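Side-chain contacts in DNA polymerase III beta subunit (Streptococcus pyogenes, PDB 2AVT), which probably encircles duplex DNA as a ring-shaped dimer and tethers the replicative polymerase to its template, so that synthesis is processive: residues G164-L169 against G247-T252; I146-F151 against E366-L371; H302-S305 against G309-N312. One frame throughout, in Å; residues are numbered along the deposited sequence.

Contacts 1 and 2 are buried near the centre of the folded chain and hold parts of the same sheet: contact 1 sets a loop against strand 164-170, contact 2 sets the end of helix 139-149 against strand 367-372. They touch where V165 packs on T149 and A150. Contact 3, with its centre about 30 Å from that of contact 2 and 38 Å from that of contact 1, is a partly buried hairpin at the subunit interface. The chemistry follows the place: an aromatic pair with a water bridge in contact 1, a carboxylate over a phenyl face near a second acid in contact 2, and backbone hydrogen bonds flanked by one apolar and one polar face in contact 3.

Contact 1 of 3, residues G164-L169 against G247-T252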
loop_
_atom_site.group_PDB
_atom_site.type_symbol
_atom_site.label_atom_id
_atom_site.label_comp_id
_atom_site.label_asym_id
_atom_site.label_seq_id
_atom_site.Cartn_x
_atom_site.Cartn_y
_atom_site.Cartn_z
ATOM N N GLY A 164 1.158 -23.972 -12.871
ATOM C CA GLY A 164 -0.292 -23.987 -12.840
ATOM C C GLY A 164 -0.928 -24.945 -11.854
ATOM O O GLY A 164 -0.247 -25.624 -11.085
ATOM N N VAL A 165 -2.255 -24.975 -11.871
ATOM C CA VAL A 165 -3.029 -25.858 -11.010
ATOM C C VAL A 165 -3.559 -26.938 -11.934
ATOM O O VAL A 165 -4.161 -26.631 -12.959
ATOM C CB VAL A 165 -4.218 -25.103 -10.352
ATOM C CG1 VAL A 165 -5.045 -26.053 -9.482
ATOM C CG2 VAL A 165 -3.694 -23.959 -9.504
ATOM N N HIS A 166 -3.303 -28.199 -11.605
ATOM C CA HIS A 166 -3.794 -29.298 -12.440
ATOM C C HIS A 166 -5.241 -29.579 -12.058
ATOM O O HIS A 166 -5.528 -29.887 -10.905
ATOM C CB HIS A 166 -2.961 -30.569 -12.224
ATOM C CG HIS A 166 -3.242 -31.652 -13.224
ATOM N ND1 HIS A 166 -2.867 -32.964 -13.028
ATOM C CD2 HIS A 166 -3.841 -31.613 -14.440
ATOM C CE1 HIS A 166 -3.224 -33.686 -14.077
ATOM N NE2 HIS A 166 -3.816 -32.889 -14.949
ATOM N N ILE A 167 -6.147 -29.456 -13.020
ATOM C CA ILE A 167 -7.571 -29.711 -12.779
ATOM C C ILE A 167 -7.983 -30.849 -13.707
ATOM O O ILE A 167 -7.828 -30.740 -14.924
ATOM C CB ILE A 167 -8.451 -28.482 -13.117
ATOM C CG1 ILE A 167 -7.941 -27.238 -12.388
ATOM C CG2 ILE A 167 -9.885 -28.751 -12.704
ATOM C CD1 ILE A 167 -8.048 -27.316 -10.895
ATOM N N VAL A 168 -8.509 -31.932 -13.134
ATOM C CA VAL A 168 -8.911 -33.094 -13.929
ATOM C C VAL A 168 -10.270 -33.685 -13.556
ATOM O O VAL A 168 -10.590 -33.833 -12.379
ATOM C CB VAL A 168 -7.885 -34.249 -13.797
ATOM C CG1 VAL A 168 -8.282 -35.405 -14.706
ATOM C CG2 VAL A 168 -6.507 -33.764 -14.133
ATOM N N LEU A 169 -11.066 -34.020 -14.566
ATOM C CA LEU A 169 -12.363 -34.646 -14.330
ATOM C C LEU A 169 -12.277 -36.052 -14.917
ATOM O O LEU A 169 -12.138 -36.213 -16.130
ATOM C CB LEU A 169 -13.494 -33.878 -15.014
ATOM C CG LEU A 169 -14.867 -34.517 -14.760
ATOM C CD1 LEU A 169 -15.156 -34.482 -13.264
ATOM C CD2 LEU A 169 -15.955 -33.789 -15.536
ATOM N N GLY A 247 1.566 -29.535 -21.902
ATOM C CA GLY A 247 2.534 -30.459 -21.363
ATOM C C GLY A 247 1.896 -31.505 -20.478
ATOM O O GLY A 247 0.703 -31.455 -20.173
ATOM N N ASN A 248 2.720 -32.459 -20.068
ATOM C CA ASN A 248 2.311 -33.561 -19.212
ATOM C C ASN A 248 2.534 -33.164 -17.756
ATOM O O ASN A 248 3.675 -32.990 -17.335
ATOM C CB ASN A 248 3.169 -34.785 -19.536
ATOM C CG ASN A 248 3.310 -35.018 -21.026
ATOM O OD1 ASN A 248 2.443 -35.622 -21.657
ATOM N ND2 ASN A 248 4.402 -34.523 -21.601
ATOM N N TYR A 249 1.465 -33.018 -16.985
ATOM C CA TYR A 249 1.623 -32.659 -15.580
ATOM C C TYR A 249 2.156 -33.902 -14.869
ATOM O O TYR A 249 1.788 -35.021 -15.221
ATOM C CB TYR A 249 0.280 -32.249 -14.972
ATOM C CG TYR A 249 0.417 -31.551 -13.639
ATOM C CD1 TYR A 249 0.809 -30.218 -13.567
ATOM C CD2 TYR A 249 0.203 -32.235 -12.454
ATOM C CE1 TYR A 249 0.985 -29.589 -12.349
ATOM C CE2 TYR A 249 0.377 -31.620 -11.234
ATOM C CZ TYR A 249 0.769 -30.297 -11.186
ATOM O OH TYR A 249 0.949 -29.692 -9.967
ATOM N N PRO A 250 3.033 -33.729 -13.869
ATOM C CA PRO A 250 3.585 -34.881 -13.150
ATOM C C PRO A 250 2.540 -35.746 -12.448
ATOM O O PRO A 250 1.445 -35.283 -12.126
ATOM C CB PRO A 250 4.569 -34.238 -12.171
ATOM C CG PRO A 250 3.984 -32.880 -11.936
ATOM C CD PRO A 250 3.566 -32.469 -13.324
ATOM N N ASP A 251 2.888 -37.012 -12.234
ATOM C CA ASP A 251 2.005 -37.959 -11.564
ATOM C C ASP A 251 2.020 -37.613 -10.082
ATOM O O ASP A 251 2.956 -37.962 -9.364
ATOM C CB ASP A 251 2.517 -39.387 -11.762
ATOM C CG ASP A 251 1.598 -40.426 -11.155
ATOM O OD1 ASP A 251 1.095 -40.198 -10.034
ATOM O OD2 ASP A 251 1.391 -41.479 -11.796
ATOM N N THR A 252 0.979 -36.928 -9.625
ATOM C CA THR A 252 0.897 -36.516 -8.233
ATOM C C THR A 252 0.125 -37.495 -7.341
ATOM O O THR A 252 0.260 -37.467 -6.121
ATOM C CB THR A 252 0.271 -35.107 -8.133
ATOM O OG1 THR A 252 0.293 -34.669 -6.772
ATOM C CG2 THR A 252 -1.157 -35.119 -8.645
HETATM O O HOH W 1 1.372 -27.057 -9.772
#
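H166 and Y249 carry nearly all of this contact, each laying its CB over the ring of the other. H166 CB sits over the centre of the tyrosine ring, 3.6 Å from its centroid, and Y249 CB lies likewise 3.8 Å from the centroid of the imidazole, so two CH-pi contacts run in opposite senses. The rings themselves meet obliquely, with planes 38° apart and centroids separated by 4.6 Å. The nearest pair is H166 ND1 and Y249 CD2, at 3.2 Å. In both residues CG lies anti to the backbone N (chi1 -169° in H166, -166° in Y249), which sends each ring out across the gap between strand and loop, where H166 CA and Y249 CA are 7.1 Å apart. Broad aromatic side chains can span this gap, and the tyrosine adds a hydroxyl that reaches the water beside G164.

Strand 164-170 belongs to the sheet shared by the central and C-terminal domains, between strands 199-204 and 174-180, and residues 247-252 form part of the connection leading from one domain to the next. H166 also packs on M200 and V178 of those flanking strands, while Y249 reaches T180. The other face of the tyrosine ring is covered near its rim by P250 CD, so the phenol is held between its own neighbour and the histidine. In the plane of the ring, 2.7 Å from Y249 OH, is the water; it lies a short 2.5 Å from G164 O and probably donates to it, though other acceptors compete.

Contact 2 of 3, residues I146-F151 against E366-L371; sequences IAETAF and ESFIQL
One face of the F368 ring carries the carboxylate of E148, whose CD stands 3.8 Å above the ring plane over its centre, with the two planes only 14° apart. E148 CG also lies over this face, in a CH-pi contact 4.2 Å from the centroid, and E148 CB reaches F368 CZ at 3.5 Å. The F151 ring is met instead at its edge: Q370 OE1 approaches in the ring plane, 3.3 Å from F151 CZ, with the amide turned 76° to the ring, so a partly negative oxygen faces the slightly positive aromatic rim. That oxygen also accepts from S337 OG.

The contact is a helix-on-sheet packing across two domains of the subunit, in which the end of central-domain helix 139-149 rests on strand 367-372 of the C-terminal domain. F368 reaches the helix because its CG is anti to the backbone N (chi1 179°), which carries the ring toward E148. Glutamate suits its place by giving an aliphatic stem to the ring and an acid to R188, which forms a salt bridge with E148 OE1. From the opposite direction comes E366, its carboxylate turned steeply to that of E148. E366 OE1 lies 2.5 Å from E148 OE2, so close that one of the two acids is probably protonated, and R188 makes only a long, weak ion pair with E366 OE1.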
loop_
_atom_site.group_PDB
_atom_site.type_symbol
_atom_site.label_atom_id
_atom_site.label_comp_id
_atom_site.label_asym_id
_atom_site.label_seq_id
_atom_site.Cartn_x
_atom_site.Cartn_y
_atom_site.Cartn_z
ATOM N N ILE A 146 -9.767 -22.576 -5.608
ATOM C CA ILE A 146 -8.661 -21.695 -5.953
ATOM C C ILE A 146 -7.844 -21.255 -4.741
ATOM O O ILE A 146 -6.620 -21.390 -4.733
ATOM C CB ILE A 146 -9.177 -20.443 -6.685
ATOM C CG1 ILE A 146 -9.792 -20.863 -8.019
ATOM C CG2 ILE A 146 -8.036 -19.430 -6.870
ATOM C CD1 ILE A 146 -10.492 -19.771 -8.764
ATOM N N ALA A 147 -8.519 -20.731 -3.721
ATOM C CA ALA A 147 -7.834 -20.277 -2.520
ATOM C C ALA A 147 -7.113 -21.425 -1.809
ATOM O O ALA A 147 -6.217 -21.189 -0.995
ATOM C CB ALA A 147 -8.824 -19.623 -1.570
ATOM N N GLU A 148 -7.504 -22.661 -2.115
ATOM C CA GLU A 148 -6.890 -23.830 -1.482
ATOM C C GLU A 148 -5.726 -24.438 -2.261
ATOM O O GLU A 148 -4.895 -25.130 -1.677
ATOM C CB GLU A 148 -7.942 -24.932 -1.238
ATOM C CG GLU A 148 -9.092 -24.524 -0.327
ATOM C CD GLU A 148 -10.086 -25.651 -0.053
ATOM O OE1 GLU A 148 -10.371 -26.454 -0.965
ATOM O OE2 GLU A 148 -10.598 -25.717 1.083
ATOM N N THR A 149 -5.646 -24.179 -3.563
ATOM C CA THR A 149 -4.582 -24.776 -4.364
ATOM C C THR A 149 -3.629 -23.830 -5.105
ATOM O O THR A 149 -2.469 -24.175 -5.335
ATOM C CB THR A 149 -5.172 -25.732 -5.407
ATOM O OG1 THR A 149 -6.005 -24.988 -6.299
ATOM C CG2 THR A 149 -6.017 -26.815 -4.734
ATOM N N ALA A 150 -4.107 -22.649 -5.476
ATOM C CA ALA A 150 -3.286 -21.689 -6.218
ATOM C C ALA A 150 -1.898 -21.416 -5.639
ATOM O O ALA A 150 -0.898 -21.501 -6.349
ATOM C CB ALA A 150 -4.045 -20.376 -6.379
ATOM N N PHE A 151 -1.842 -21.099 -4.352
ATOM C CA PHE A 151 -0.583 -20.789 -3.671
ATOM C C PHE A 151 0.490 -21.880 -3.706
ATOM O O PHE A 151 1.680 -21.584 -3.578
ATOM C CB PHE A 151 -0.873 -20.427 -2.211
ATOM C CG PHE A 151 -1.297 -21.600 -1.368
ATOM C CD1 PHE A 151 -0.351 -22.390 -0.724
ATOM C CD2 PHE A 151 -2.640 -21.931 -1.241
ATOM C CE1 PHE A 151 -0.732 -23.485 0.030
ATOM C CE2 PHE A 151 -3.029 -23.031 -0.486
ATOM C CZ PHE A 151 -2.074 -23.807 0.148
ATOM N N GLU A 366 -14.559 -31.165 3.805
ATOM C CA GLU A 366 -14.003 -31.177 2.464
ATOM C C GLU A 366 -12.949 -32.264 2.349
ATOM O O GLU A 366 -12.341 -32.651 3.343
ATOM C CB GLU A 366 -13.338 -29.837 2.148
ATOM C CG GLU A 366 -14.254 -28.619 2.175
ATOM C CD GLU A 366 -13.498 -27.337 1.858
ATOM O OE1 GLU A 366 -12.283 -27.424 1.584
ATOM O OE2 GLU A 366 -14.112 -26.249 1.879
ATOM N N SER A 367 -12.753 -32.765 1.136
ATOM C CA SER A 367 -11.719 -33.754 0.879
ATOM C C SER A 367 -10.541 -32.885 0.439
ATOM O O SER A 367 -10.189 -32.825 -0.739
ATOM C CB SER A 367 -12.128 -34.694 -0.252
ATOM O OG SER A 367 -11.048 -35.540 -0.614
ATOM N N PHE A 368 -9.962 -32.185 1.405
ATOM C CA PHE A 368 -8.850 -31.279 1.162
ATOM C C PHE A 368 -7.603 -31.808 1.859
ATOM O O PHE A 368 -7.520 -31.828 3.080
ATOM C CB PHE A 368 -9.229 -29.887 1.687
ATOM C CG PHE A 368 -8.159 -28.845 1.521
ATOM C CD1 PHE A 368 -7.314 -28.855 0.423
ATOM C CD2 PHE A 368 -8.042 -27.814 2.443
ATOM C CE1 PHE A 368 -6.369 -27.850 0.247
ATOM C CE2 PHE A 368 -7.102 -26.808 2.275
ATOM C CZ PHE A 368 -6.263 -26.826 1.173
ATOM N N ILE A 369 -6.638 -32.240 1.061
ATOM C CA ILE A 369 -5.393 -32.776 1.582
ATOM C C ILE A 369 -4.196 -31.964 1.102
ATOM O O ILE A 369 -4.095 -31.641 -0.082
ATOM C CB ILE A 369 -5.184 -34.223 1.116
ATOM C CG1 ILE A 369 -6.275 -35.128 1.702
ATOM C CG2 ILE A 369 -3.791 -34.691 1.519
ATOM C CD1 ILE A 369 -6.282 -36.537 1.120
ATOM N N GLN A 370 -3.302 -31.628 2.026
ATOM C CA GLN A 370 -2.087 -30.893 1.691
ATOM C C GLN A 370 -0.901 -31.736 2.141
ATOM O O GLN A 370 -0.957 -32.395 3.180
ATOM C CB GLN A 370 -2.060 -29.526 2.379
ATOM C CG GLN A 370 -3.160 -28.577 1.910
ATOM C CD GLN A 370 -3.079 -27.230 2.581
ATOM O OE1 GLN A 370 -2.289 -26.370 2.183
ATOM N NE2 GLN A 370 -3.883 -27.038 3.615
ATOM N N LEU A 371 0.167 -31.703 1.349
ATOM C CA LEU A 371 1.372 -32.486 1.611
ATOM C C LEU A 371 2.593 -31.558 1.712
ATOM O O LEU A 371 2.791 -30.700 0.856
ATOM C CB LEU A 371 1.554 -33.485 0.460
ATOM C CG LEU A 371 2.385 -34.769 0.577
ATOM C CD1 LEU A 371 1.709 -35.729 1.537
ATOM C CD2 LEU A 371 2.508 -35.428 -0.797
#

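Contact 3 of 3, residues H302-S305 against G309-N312; sequences HVNS and GKVN
V303 and V311 face each other across an antiparallel beta hairpin, where the axes of 302-305 and 309-312 come within 4.4 Å. This pair is the tight side of the contact. The two side chains lie side by side, CB to CB at 3.7 Å, on the face covered by helix 268-282, where V303 meets A278 and both valines meet I281. Branched, apolar side chains suit a strand face pressed against a helix. Between them the backbones make a hydrogen-bonded pair: V303 N donates to V311 O at 2.9 Å, in the carbonyl plane and on a lone pair, and V311 N returns a bond of 2.6 Å to V303 O, tilted 23° out of the carbonyl plane. Toward the turn S305 shares the valine face and gives its hydroxyl to I281 O, while G309 takes backbone angles that would press a side chain against the preceding carbonyl, which is why a glycine fits there.

The other face, with H302, N304, K310 and N312, is polar and largely exposed. H302 and N312 run alongside each other loosely, CE1 to ND2 3.9 Å, and the imidazole NE2 is hydrogen-bonded to S300 OG. The aliphatic CG and CD of K310 lie alongside the N304 amide, both residues being polar enough for solvent. Residues 309-312 also pair with a strand of the second subunit, continuing the sheet across the dimer interface, where V311 packs on I113 of that subunit. The lysine chain bends at its third torsion (chi3 48°) as it passes the asparagine, placing K310 CD 3.2 Å from N304 ND2.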
loop_
_atom_site.group_PDB
_atom_site.type_symbol
_atom_site.label_atom_id
_atom_site.label_comp_id
_atom_site.label_asym_id
_atom_site.label_seq_id
_atom_site.Cartn_x
_atom_site.Cartn_y
_atom_site.Cartn_z
ATOM N N HIS A 302 11.087 -25.463 17.753
ATOM C CA HIS A 302 12.422 -24.971 18.033
ATOM C C HIS A 302 13.130 -24.450 16.792
ATOM O O HIS A 302 13.063 -25.045 15.714
ATOM C CB HIS A 302 13.257 -26.090 18.658
ATOM C CG HIS A 302 12.572 -26.791 19.788
ATOM N ND1 HIS A 302 12.317 -26.183 20.998
ATOM C CD2 HIS A 302 12.051 -28.037 19.877
ATOM C CE1 HIS A 302 11.668 -27.025 21.782
ATOM N NE2 HIS A 302 11.494 -28.157 21.126
ATOM N N VAL A 303 13.809 -23.323 16.958
ATOM C CA VAL A 303 14.566 -22.716 15.876
ATOM C C VAL A 303 15.831 -22.166 16.504
ATOM O O VAL A 303 15.799 -21.636 17.616
ATOM C CB VAL A 303 13.794 -21.560 15.209
ATOM C CG1 VAL A 303 14.651 -20.921 14.128
ATOM C CG2 VAL A 303 12.500 -22.079 14.608
ATOM N N ASN A 304 16.951 -22.298 15.808
ATOM C CA ASN A 304 18.196 -21.787 16.353
ATOM C C ASN A 304 19.049 -21.130 15.287
ATOM O O ASN A 304 19.695 -21.811 14.491
ATOM C CB ASN A 304 18.989 -22.912 17.017
ATOM C CG ASN A 304 20.070 -22.387 17.938
ATOM O OD1 ASN A 304 20.871 -21.534 17.548
ATOM N ND2 ASN A 304 20.100 -22.890 19.168
ATOM N N SER A 305 19.039 -19.802 15.267
ATOM C CA SER A 305 19.832 -19.052 14.305
ATOM C C SER A 305 21.083 -18.544 15.009
ATOM O O SER A 305 21.008 -17.694 15.899
ATOM C CB SER A 305 19.033 -17.875 13.742
ATOM O OG SER A 305 17.964 -18.324 12.926
ATOM N N GLY A 309 19.197 -15.248 16.855
ATOM C CA GLY A 309 18.636 -15.791 18.082
ATOM C C GLY A 309 18.112 -17.215 18.056
ATOM O O GLY A 309 18.469 -18.010 17.186
ATOM N N LYS A 310 17.253 -17.533 19.022
ATOM C CA LYS A 310 16.680 -18.870 19.153
ATOM C C LYS A 310 15.191 -18.844 19.473
ATOM O O LYS A 310 14.668 -17.843 19.966
ATOM C CB LYS A 310 17.403 -19.642 20.262
ATOM C CG LYS A 310 18.838 -20.029 19.942
ATOM C CD LYS A 310 19.561 -20.493 21.199
ATOM C CE LYS A 310 18.729 -21.504 21.975
ATOM N NZ LYS A 310 19.422 -21.935 23.224
ATOM N N VAL A 311 14.524 -19.967 19.207
ATOM C CA VAL A 311 13.096 -20.106 19.476
ATOM C C VAL A 311 12.777 -21.432 20.162
ATOM O O VAL A 311 13.087 -22.505 19.640
ATOM C CB VAL A 311 12.254 -20.053 18.183
ATOM C CG1 VAL A 311 10.780 -20.151 18.529
ATOM C CG2 VAL A 311 12.526 -18.774 17.430
ATOM N N ASN A 312 12.155 -21.337 21.334
ATOM C CA ASN A 312 11.743 -22.492 22.127
ATOM C C ASN A 312 10.290 -22.229 22.512
ATOM O O ASN A 312 10.011 -21.406 23.386
ATOM C CB ASN A 312 12.607 -22.615 23.387
ATOM C CG ASN A 312 12.052 -23.621 24.390
ATOM O OD1 ASN A 312 10.954 -23.444 24.927
ATOM N ND2 ASN A 312 12.812 -24.681 24.647
#